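Long-range contact in beta-galactosidase (Bacillus circulans, PDB 4MAD), which probably removes terminal non-reducing beta-D-galactose residues from beta-D-galactosides by hydrolysis, as a member of glycoside hydrolase family 35: residues A[395-400]-A[491-496]. Residues are numbered along the deposited sequence; the frame is centred on the assembly and turned at random.
Sequences FIVYET and YPLPLK
Tyr491 lays its ring along strand 395-403 on the face that carries Val397, with CD2 4.1 Å from Val397 CB and CE2 beside the carboxylate of Glu399. Its CG stands anti to the carbonyl carbon (chi1 -51°), which runs the ring along the neighbouring strand until OH donates to Glu399 OE1 at 3.0 Å. That oxygen lies at the ring's edge, in its plane, while the hydroxyl comes to it from above the carboxylate plane; ring and carboxylate are turned 63° apart. Glu399 comes to it on an extended chain, and its OE2 is held by Gln453. The backbones pair as an antiparallel ladder within the six-stranded sheet of the first all-beta domain, where strand 395-403 lies between 488-493 and 449-457. Val397 and Tyr491 form one hydrogen-bonded pair, Phe395 and Leu493 the next; Phe395 N points almost straight at Leu493 O (176°), whereas the return bond from Leu493 N to Phe395 O is short at 2.7 Å but bent. An alanine at Tyr491 would remove the ring and hydroxyl, and would probably leave Glu399 less firmly placed and Val397 less well packed. On the face shared with Tyr491, Val397 CG2 touches Leu493 CD1 at 3.6 Å, and Leu371 and Ile374 of helix 371-374 pack against Val397 and Leu493, respectively. Past the strand end, Leu495 brings CD1 obliquely to the Phe395 ring, 4.2 Å from CD2.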
ATOM      1  N   PHE A 395       5.159   2.339 -15.140  1.00 15.26           N
ATOM      2  CA  PHE A 395       4.855   1.881 -16.481  1.00 15.37           C
ATOM      3  C   PHE A 395       6.190   1.595 -17.149  1.00 15.70           C
ATOM      4  O   PHE A 395       7.184   2.088 -16.734  1.00 15.45           O
ATOM      5  CB  PHE A 395       4.125   2.963 -17.286  1.00 16.64           C
ATOM      6  CG  PHE A 395       2.790   3.373 -16.726  1.00 15.70           C
ATOM      7  CD1 PHE A 395       1.640   2.830 -17.206  1.00 14.94           C
ATOM      8  CD2 PHE A 395       2.689   4.320 -15.737  1.00 17.17           C
ATOM      9  CE1 PHE A 395       0.451   3.165 -16.706  1.00 18.43           C
ATOM     10  CE2 PHE A 395       1.479   4.664 -15.255  1.00 17.32           C
ATOM     11  CZ  PHE A 395       0.371   4.085 -15.730  1.00 20.01           C
ATOM     12  N   ILE A 396       6.168   0.762 -18.155  1.00 15.62           N
ATOM     13  CA  ILE A 396       7.362   0.476 -18.915  1.00 15.50           C
ATOM     14  C   ILE A 396       6.969   0.208 -20.350  1.00 15.96           C
ATOM     15  O   ILE A 396       6.032  -0.441 -20.602  1.00 14.54           O
ATOM     16  CB  ILE A 396       8.150  -0.682 -18.301  1.00 14.31           C
ATOM     17  CG1 ILE A 396       9.374  -1.007 -19.125  1.00 16.55           C
ATOM     18  CG2 ILE A 396       7.319  -1.863 -18.191  1.00 14.04           C
ATOM     19  CD1 ILE A 396      10.276  -1.838 -18.465  1.00 16.44           C
ATOM     20  N   VAL A 397       7.724   0.771 -21.256  1.00 16.32           N
ATOM     21  CA  VAL A 397       7.452   0.575 -22.634  1.00 16.54           C
ATOM     22  C   VAL A 397       8.487  -0.401 -23.207  1.00 17.32           C
ATOM     23  O   VAL A 397       9.635  -0.226 -23.035  1.00 18.23           O
ATOM     24  CB  VAL A 397       7.563   1.864 -23.444  1.00 17.13           C
ATOM     25  CG1 VAL A 397       7.338   1.610 -24.859  1.00 18.87           C
ATOM     26  CG2 VAL A 397       6.612   2.871 -22.966  1.00 21.23           C
ATOM     27  N   TYR A 398       7.991  -1.406 -23.895  1.00 15.84           N
ATOM     28  CA  TYR A 398       8.796  -2.418 -24.533  1.00 17.07           C
ATOM     29  C   TYR A 398       8.621  -2.257 -26.058  1.00 17.88           C
ATOM     30  O   TYR A 398       7.552  -2.105 -26.520  1.00 14.36           O
ATOM     31  CB  TYR A 398       8.356  -3.839 -24.190  1.00 16.35           C
ATOM     32  CG  TYR A 398       8.540  -4.331 -22.767  1.00 20.95           C
ATOM     33  CD1 TYR A 398       9.645  -5.076 -22.402  1.00 17.89           C
ATOM     34  CD2 TYR A 398       7.578  -4.141 -21.810  1.00 18.10           C
ATOM     35  CE1 TYR A 398       9.781  -5.545 -21.137  1.00 16.11           C
ATOM     36  CE2 TYR A 398       7.737  -4.620 -20.582  1.00 18.41           C
ATOM     37  CZ  TYR A 398       8.842  -5.320 -20.234  1.00 16.33           C
ATOM     38  OH  TYR A 398       8.991  -5.789 -19.014  1.00 18.58           O
ATOM     39  N   GLU A 399       9.723  -2.247 -26.784  1.00 17.13           N
ATOM     40  CA  GLU A 399       9.701  -1.879 -28.174  1.00 19.49           C
ATOM     41  C   GLU A 399      10.641  -2.793 -29.002  1.00 18.54           C
ATOM     42  O   GLU A 399      11.732  -3.049 -28.601  1.00 19.32           O
ATOM     43  CB  GLU A 399      10.131  -0.431 -28.254  1.00 21.34           C
ATOM     44  CG  GLU A 399      10.419   0.188 -29.537  1.00 29.18           C
ATOM     45  CD  GLU A 399      10.620   1.719 -29.379  1.00 36.88           C
ATOM     46  OE1 GLU A 399      11.742   2.197 -29.479  1.00 36.16           O
ATOM     47  OE2 GLU A 399       9.663   2.416 -29.068  1.00 34.32           O
ATOM     48  N   THR A 400      10.163  -3.274 -30.133  1.00 19.05           N
ATOM     49  CA  THR A 400      10.963  -4.109 -31.010  1.00 22.15           C
ATOM     50  C   THR A 400      10.478  -3.953 -32.422  1.00 23.53           C
ATOM     51  O   THR A 400       9.353  -3.599 -32.638  1.00 21.53           O
ATOM     52  CB  THR A 400      10.924  -5.588 -30.635  1.00 22.59           C
ATOM     53  OG1 THR A 400      11.976  -6.312 -31.284  1.00 22.85           O
ATOM     54  CG2 THR A 400       9.628  -6.168 -31.010  1.00 23.02           C
ATOM     55  N   TYR A 491      11.864   1.314 -22.051  1.00 15.34           N
ATOM     56  CA  TYR A 491      11.879   2.560 -21.380  1.00 15.06           C
ATOM     57  C   TYR A 491      11.111   2.450 -20.062  1.00 15.81           C
ATOM     58  O   TYR A 491       9.945   2.418 -20.034  1.00 16.62           O
ATOM     59  CB  TYR A 491      11.245   3.627 -22.287  1.00 12.37           C
ATOM     60  CG  TYR A 491      11.809   3.698 -23.715  1.00 15.08           C
ATOM     61  CD1 TYR A 491      12.800   4.555 -24.046  1.00 22.92           C
ATOM     62  CD2 TYR A 491      11.335   2.899 -24.703  1.00 16.54           C
ATOM     63  CE1 TYR A 491      13.318   4.585 -25.346  1.00 23.47           C
ATOM     64  CE2 TYR A 491      11.830   2.924 -25.982  1.00 26.14           C
ATOM     65  CZ  TYR A 491      12.824   3.766 -26.307  1.00 26.12           C
ATOM     66  OH  TYR A 491      13.330   3.806 -27.581  1.00 29.26           O
ATOM     67  N   PRO A 492      11.842   2.376 -18.995  1.00 18.39           N
ATOM     68  CA  PRO A 492      11.222   2.307 -17.695  1.00 15.95           C
ATOM     69  C   PRO A 492      10.624   3.689 -17.357  1.00 17.76           C
ATOM     70  O   PRO A 492      11.270   4.655 -17.492  1.00 18.40           O
ATOM     71  CB  PRO A 492      12.378   1.961 -16.795  1.00 20.17           C
ATOM     72  CG  PRO A 492      13.377   1.349 -17.681  1.00 20.19           C
ATOM     73  CD  PRO A 492      13.268   2.096 -18.915  1.00 20.09           C
ATOM     74  N   LEU A 493       9.393   3.713 -16.866  1.00 16.88           N
ATOM     75  CA  LEU A 493       8.665   4.919 -16.593  1.00 15.69           C
ATOM     76  C   LEU A 493       8.087   4.915 -15.161  1.00 16.14           C
ATOM     77  O   LEU A 493       6.966   4.686 -14.955  1.00 16.41           O
ATOM     78  CB  LEU A 493       7.559   5.139 -17.632  1.00 15.61           C
ATOM     79  CG  LEU A 493       7.953   5.323 -19.099  1.00 15.66           C
ATOM     80  CD1 LEU A 493       6.886   5.052 -20.110  1.00 16.26           C
ATOM     81  CD2 LEU A 493       8.610   6.550 -19.315  1.00 18.22           C
ATOM     82  N   PRO A 494       8.967   5.133 -14.216  1.00 16.42           N
ATOM     83  CA  PRO A 494       8.632   5.242 -12.797  1.00 16.76           C
ATOM     84  C   PRO A 494       7.928   6.575 -12.448  1.00 15.48           C
ATOM     85  O   PRO A 494       7.393   6.717 -11.403  1.00 16.61           O
ATOM     86  CB  PRO A 494       9.983   5.193 -12.117  1.00 18.10           C
ATOM     87  CG  PRO A 494      10.930   5.578 -13.128  1.00 17.60           C
ATOM     88  CD  PRO A 494      10.404   5.200 -14.454  1.00 17.83           C
ATOM     89  N   LEU A 495       8.028   7.521 -13.353  1.00 15.47           N
ATOM     90  CA  LEU A 495       7.363   8.806 -13.252  1.00 16.23           C
ATOM     91  C   LEU A 495       7.788   9.565 -11.995  1.00 17.10           C
ATOM     92  O   LEU A 495       7.018  10.261 -11.446  1.00 19.31           O
ATOM     93  CB  LEU A 495       5.867   8.645 -13.285  1.00 15.65           C
ATOM     94  CG  LEU A 495       5.220   7.971 -14.490  1.00 16.29           C
ATOM     95  CD1 LEU A 495       3.748   8.125 -14.413  1.00 20.59           C
ATOM     96  CD2 LEU A 495       5.771   8.523 -15.761  1.00 17.94           C
ATOM     97  N   LYS A 496       9.000   9.376 -11.548  1.00 17.98           N
ATOM     98  CA  LYS A 496       9.570  10.123 -10.434  1.00 21.08           C
ATOM     99  C   LYS A 496       9.888  11.607 -10.679  1.00 25.31           C
ATOM    100  O   LYS A 496       9.920  12.377  -9.765  1.00 24.08           O
ATOM    101  CB  LYS A 496      10.785   9.395  -9.851  1.00 21.50           C
ATOM    102  CG  LYS A 496      10.525   7.987  -9.406  1.00 24.14           C
ATOM    103  CD  LYS A 496      11.689   7.311  -8.774  1.00 32.55           C
ATOM    104  CE  LYS A 496      12.733   6.931  -9.728  1.00 34.49           C
ATOM    105  NZ  LYS A 496      13.624   5.883  -9.157  1.00 34.99           N
TER